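Local atomic coordinates of phosphoacetylglucosamine mutase (Aspergillus lentulus, PDB entry 5O9X), a protein that interconverts N-acetylglucosamine 6-phosphate and N-acetylglucosamine 1-phosphate, as a phosphoacetylglucosamine mutase of the alpha-D-phosphohexomutase family. Residues Q60-M65 with L80-G85; V128-D133 with F156-F161. The protein carries 1 engineered substitution. All coordinates share one frame; numbering follows the deposited sequence.

Contact 1 (Q60-M65 with L80-G85); sequences QWIGVM and LVDPMG
Gln60 and Pro83 cross at about a right angle, the extended glutamine chain carrying its amide across the proline ring. OE1 of Gln60 comes to 3.7 Å from CG of Pro83, while NE2 of Gln60 lies 3.8 Å from CB of the same ring, so the amide meets the proline through plain van der Waals contact. Ile62 approaches that ring differently: the two side chains lie side by side and point the same way, with CD1 of Ile62 3.8 Å from Pro83 CG. With CG1 beside the backbone N (chi1 -67°), the other branch, CG2, stands anti to it and sits 3.5 Å from the carbonyl oxygen of Val81. These contacts lie at the open end of a beta hairpin in the first alpha/beta/alpha domain of the mutase, where strands 61-66 and 75-81 run antiparallel. Gly63 and Val81 form its hydrogen-bonded pair here. The bond from Gly63 N to Val81 O is nearly straight, at 172°, and uses a lone pair in the carbonyl plane; in the return bond Val81 N meets Gly63 O from above the plane of the Gly63 carbonyl. At the next pair Val64 and Leu80 share a face, CG2 of Val64 lying 4.2 Å from CD2 of Leu80, and helix 40-56 packs on Leu80 through Val46 and Ala50. Beyond the strand, a type I turn runs from Asp82 to Gly85; the Asp82 carboxylate reaches Arg53 in a salt bridge and the backbone N of Glu89.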
# COMPACT_ATOMS: atom_id res chain seq x y z
N GLN A 60 -5.40 -13.81 -19.04
CA GLN A 60 -4.32 -13.61 -18.06
C GLN A 60 -4.97 -13.66 -16.67
O GLN A 60 -6.13 -13.34 -16.53
CB GLN A 60 -3.56 -12.31 -18.28
CG GLN A 60 -2.39 -12.41 -19.28
CD GLN A 60 -1.71 -11.08 -19.51
OE1 GLN A 60 -2.34 -10.12 -19.90
NE2 GLN A 60 -0.42 -11.02 -19.26
N TRP A 61 -4.25 -14.21 -15.71
CA TRP A 61 -4.72 -14.27 -14.34
C TRP A 61 -4.95 -12.86 -13.80
O TRP A 61 -4.08 -11.96 -13.86
CB TRP A 61 -3.70 -15.05 -13.49
CG TRP A 61 -3.70 -16.49 -13.85
CD1 TRP A 61 -2.90 -17.10 -14.77
CD2 TRP A 61 -4.56 -17.51 -13.30
NE1 TRP A 61 -3.20 -18.47 -14.80
CE2 TRP A 61 -4.21 -18.74 -13.92
CE3 TRP A 61 -5.57 -17.50 -12.32
CZ2 TRP A 61 -4.85 -19.94 -13.63
CZ3 TRP A 61 -6.21 -18.71 -12.00
CH2 TRP A 61 -5.84 -19.92 -12.68
N ILE A 62 -6.16 -12.66 -13.31
CA ILE A 62 -6.49 -11.41 -12.55
C ILE A 62 -6.63 -11.77 -11.04
O ILE A 62 -7.20 -12.82 -10.71
CB ILE A 62 -7.82 -10.88 -13.11
CG1 ILE A 62 -7.63 -10.40 -14.59
CG2 ILE A 62 -8.40 -9.71 -12.28
CD1 ILE A 62 -6.51 -9.36 -14.76
N GLY A 63 -6.21 -10.88 -10.13
CA GLY A 63 -6.29 -11.28 -8.68
C GLY A 63 -7.43 -10.50 -8.04
O GLY A 63 -7.80 -9.35 -8.51
N VAL A 64 -8.01 -11.09 -6.99
CA VAL A 64 -8.94 -10.38 -6.14
C VAL A 64 -8.46 -10.58 -4.70
O VAL A 64 -8.28 -11.69 -4.30
CB VAL A 64 -10.38 -10.96 -6.27
CG1 VAL A 64 -11.32 -10.17 -5.38
CG2 VAL A 64 -10.90 -10.80 -7.71
N MET A 65 -8.24 -9.51 -3.96
CA MET A 65 -7.84 -9.63 -2.54
C MET A 65 -9.02 -9.16 -1.71
O MET A 65 -9.51 -8.02 -1.93
CB MET A 65 -6.64 -8.71 -2.26
CG MET A 65 -6.15 -8.77 -0.80
SD MET A 65 -5.43 -10.37 -0.41
CE MET A 65 -5.34 -10.19 1.36
N LEU A 80 -9.04 -5.25 -6.82
CA LEU A 80 -8.60 -5.95 -8.04
C LEU A 80 -7.09 -5.78 -8.41
O LEU A 80 -6.51 -4.70 -8.24
CB LEU A 80 -9.52 -5.66 -9.20
CG LEU A 80 -10.88 -6.26 -8.87
CD1 LEU A 80 -11.92 -5.15 -8.72
CD2 LEU A 80 -11.21 -7.24 -9.98
N VAL A 81 -6.49 -6.84 -8.91
CA VAL A 81 -5.06 -6.90 -9.25
C VAL A 81 -4.93 -7.28 -10.73
O VAL A 81 -5.35 -8.34 -11.13
CB VAL A 81 -4.25 -7.91 -8.38
CG1 VAL A 81 -2.73 -7.81 -8.70
CG2 VAL A 81 -4.49 -7.63 -6.89
N ASP A 82 -4.27 -6.42 -11.51
CA ASP A 82 -4.07 -6.64 -12.97
C ASP A 82 -2.85 -7.57 -13.16
O ASP A 82 -2.08 -7.84 -12.20
CB ASP A 82 -3.89 -5.30 -13.69
CG ASP A 82 -5.15 -4.80 -14.41
OD1 ASP A 82 -6.09 -5.55 -14.63
OD2 ASP A 82 -5.21 -3.61 -14.81
N PRO A 83 -2.61 -8.00 -14.42
CA PRO A 83 -1.72 -9.15 -14.57
C PRO A 83 -0.30 -9.01 -14.07
O PRO A 83 0.29 -10.03 -13.75
CB PRO A 83 -1.71 -9.37 -16.12
CG PRO A 83 -3.16 -9.01 -16.45
CD PRO A 83 -3.27 -7.68 -15.73
N MET A 84 0.26 -7.79 -14.04
CA MET A 84 1.67 -7.64 -13.66
C MET A 84 1.80 -7.20 -12.19
O MET A 84 2.87 -6.80 -11.73
CB MET A 84 2.45 -6.74 -14.67
CG MET A 84 2.65 -7.43 -16.06
SD MET A 84 3.55 -9.03 -15.89
CE MET A 84 5.22 -8.45 -15.53
N GLY A 85 0.69 -7.27 -11.48
CA GLY A 85 0.72 -6.96 -10.04
C GLY A 85 0.27 -5.55 -9.73
O GLY A 85 0.16 -5.20 -8.57

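Contact 2 (V128-D133 with F156-F161); sequences VVFARD and FIDMKF. Unlike the reference sequence in segment 156-161: Phe161 (reference Tyr).
Arg132 and Asp158 lie on the same face of two neighbouring parallel strands, their side chains crossing obliquely, with NH1 of Arg132 3.6 Å from OD2 of Asp158 in a long salt bridge that reaches the guanidinium at its edge. Lys160 grips the same OD2 more closely, its NZ 2.8 Å away and above the carboxylate plane. The two cations therefore share one carboxylate, with NH1 of Arg132 and NZ of Lys160 3.8 Å apart, a repulsion that Asp158 probably offsets. Waters join the network: one accepts from Arg132 NH1 and donates to both Asp158 OD1 and the carbonyl oxygen of Lys160, while another accepts from Arg132 NH2 and Lys160 NZ. Phe161 adds an off-centre cation-pi contact, its ring centroid 4.7 Å from CZ of Arg132 and the two planes 56° apart. The strands belong to a beta-alpha-beta unit crossing through helix 138-151, and a beta bulge shifts their register between Phe130 and Arg132. At the bulge, Asp158 OD1 accepts from the backbone N of Lys160, an Asx turn that helps fix the carboxylate. Further back, CA of Asp158 lies over the Phe130 ring, 4.0 Å from its centroid, and CD1 of Phe156 comes to the edge of that ring. Leu145 and Ser146 of the crossover helix also touch Phe130. On the opposite face of the sheet, with Ile157, CG2 of Val129, anti to the backbone N, meets CG of Met159 at 3.5 Å.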
# COMPACT_ATOMS: atom_id res chain seq x y z
N VAL A 128 -9.01 -16.34 -12.62
CA VAL A 128 -9.02 -15.44 -11.45
C VAL A 128 -8.40 -16.18 -10.25
O VAL A 128 -8.69 -17.31 -10.00
CB VAL A 128 -10.44 -14.89 -11.21
CG1 VAL A 128 -10.56 -14.03 -9.92
CG2 VAL A 128 -10.90 -14.10 -12.44
N VAL A 129 -7.51 -15.52 -9.52
CA VAL A 129 -6.91 -16.12 -8.28
C VAL A 129 -7.26 -15.12 -7.12
O VAL A 129 -7.20 -13.89 -7.30
CB VAL A 129 -5.36 -16.39 -8.49
CG1 VAL A 129 -4.61 -15.14 -8.95
CG2 VAL A 129 -4.68 -16.90 -7.20
N PHE A 130 -7.60 -15.63 -5.93
CA PHE A 130 -8.01 -14.75 -4.86
C PHE A 130 -7.48 -15.24 -3.51
O PHE A 130 -7.04 -16.37 -3.42
CB PHE A 130 -9.53 -14.56 -4.90
CG PHE A 130 -10.33 -15.83 -4.77
CD1 PHE A 130 -10.49 -16.47 -3.50
CD2 PHE A 130 -10.99 -16.38 -5.89
CE1 PHE A 130 -11.26 -17.64 -3.36
CE2 PHE A 130 -11.78 -17.57 -5.74
CZ PHE A 130 -11.91 -18.18 -4.47
N ALA A 131 -7.47 -14.34 -2.51
CA ALA A 131 -7.00 -14.62 -1.16
C ALA A 131 -7.71 -13.61 -0.28
O ALA A 131 -8.46 -12.74 -0.79
CB ALA A 131 -5.50 -14.42 -1.10
N ARG A 132 -7.52 -13.73 1.04
CA ARG A 132 -8.17 -12.85 1.93
C ARG A 132 -7.28 -12.70 3.16
O ARG A 132 -6.39 -13.56 3.39
CB ARG A 132 -9.52 -13.49 2.41
CG ARG A 132 -9.41 -14.87 3.10
CD ARG A 132 -10.74 -15.70 2.90
NE ARG A 132 -10.89 -16.92 3.80
CZ ARG A 132 -11.02 -18.22 3.55
NH1 ARG A 132 -10.89 -18.84 2.31
NH2 ARG A 132 -11.23 -18.96 4.65
N ASP A 133 -7.51 -11.64 3.92
CA ASP A 133 -6.81 -11.50 5.20
C ASP A 133 -7.69 -12.27 6.26
O ASP A 133 -8.54 -13.08 5.87
CB ASP A 133 -6.57 -9.99 5.56
CG ASP A 133 -7.86 -9.23 5.81
OD1 ASP A 133 -8.96 -9.86 5.87
OD2 ASP A 133 -7.79 -7.96 5.95
N PHE A 156 -10.68 -20.73 -11.50
CA PHE A 156 -10.29 -19.92 -10.28
C PHE A 156 -9.57 -20.73 -9.24
O PHE A 156 -9.75 -21.95 -9.19
CB PHE A 156 -11.46 -19.11 -9.65
CG PHE A 156 -12.61 -19.93 -9.17
CD1 PHE A 156 -12.69 -20.39 -7.82
CD2 PHE A 156 -13.67 -20.21 -10.04
CE1 PHE A 156 -13.79 -21.09 -7.38
CE2 PHE A 156 -14.80 -20.91 -9.58
CZ PHE A 156 -14.84 -21.37 -8.25
N ILE A 157 -8.70 -20.06 -8.47
CA ILE A 157 -7.89 -20.71 -7.42
C ILE A 157 -8.08 -19.88 -6.16
O ILE A 157 -7.96 -18.65 -6.23
CB ILE A 157 -6.41 -20.76 -7.78
CG1 ILE A 157 -6.19 -21.70 -9.00
CG2 ILE A 157 -5.56 -21.19 -6.58
CD1 ILE A 157 -4.83 -21.49 -9.61
N ASP A 158 -8.41 -20.57 -5.06
CA ASP A 158 -8.53 -19.96 -3.72
C ASP A 158 -7.18 -20.13 -3.06
O ASP A 158 -6.83 -21.25 -2.69
CB ASP A 158 -9.65 -20.69 -2.95
CG ASP A 158 -9.83 -20.15 -1.51
OD1 ASP A 158 -9.03 -19.32 -1.07
OD2 ASP A 158 -10.74 -20.60 -0.83
N MET A 159 -6.42 -19.04 -2.86
CA MET A 159 -5.16 -19.14 -2.09
C MET A 159 -5.30 -19.02 -0.59
O MET A 159 -4.27 -18.85 0.09
CB MET A 159 -4.12 -18.14 -2.52
CG MET A 159 -3.80 -18.11 -4.02
SD MET A 159 -3.02 -19.64 -4.48
CE MET A 159 -1.33 -19.42 -3.85
N LYS A 160 -6.54 -19.02 -0.08
CA LYS A 160 -6.79 -19.01 1.41
C LYS A 160 -6.29 -17.68 2.03
O LYS A 160 -6.59 -16.62 1.45
CB LYS A 160 -6.24 -20.26 2.14
CG LYS A 160 -6.73 -21.63 1.51
CD LYS A 160 -8.23 -21.61 1.60
CE LYS A 160 -8.95 -22.90 1.24
NZ LYS A 160 -10.38 -22.45 1.29
N PHE A 161 -5.55 -17.74 3.16
CA PHE A 161 -5.08 -16.55 3.83
C PHE A 161 -3.70 -16.15 3.29
O PHE A 161 -2.71 -16.95 3.35
CB PHE A 161 -4.95 -16.84 5.35
CG PHE A 161 -6.28 -17.10 6.01
CD1 PHE A 161 -7.10 -16.05 6.42
CD2 PHE A 161 -6.73 -18.41 6.15
CE1 PHE A 161 -8.38 -16.30 7.04
CE2 PHE A 161 -8.00 -18.67 6.74
CZ PHE A 161 -8.80 -17.63 7.22
O HOH W 1 -9.31 -16.95 0.43
O HOH W 2 -11.34 -21.88 3.87

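In the fold
Two neighbouring joints of one mixed sheet illustrate how chemistry follows position. Contact 1 is largely buried and ties the antiparallel strands 61-66 and 75-81 chiefly by apolar and backbone contacts, the nearby charge of Asp82 being paired with Arg53. Contact 2 involves an edge strand of the sheet, 155-161, in parallel with 127-132; it is only partly buried, and its charges and waters gather where exposed Lys160 and Phe161 lie. Their centres are 11 Å apart, and strands 61-66 and 127-132 are adjacent: probable hydrogen bonds join Val64 N to Val129 O and Val129 N to Ile62 O, while Trp61 packs against Val128.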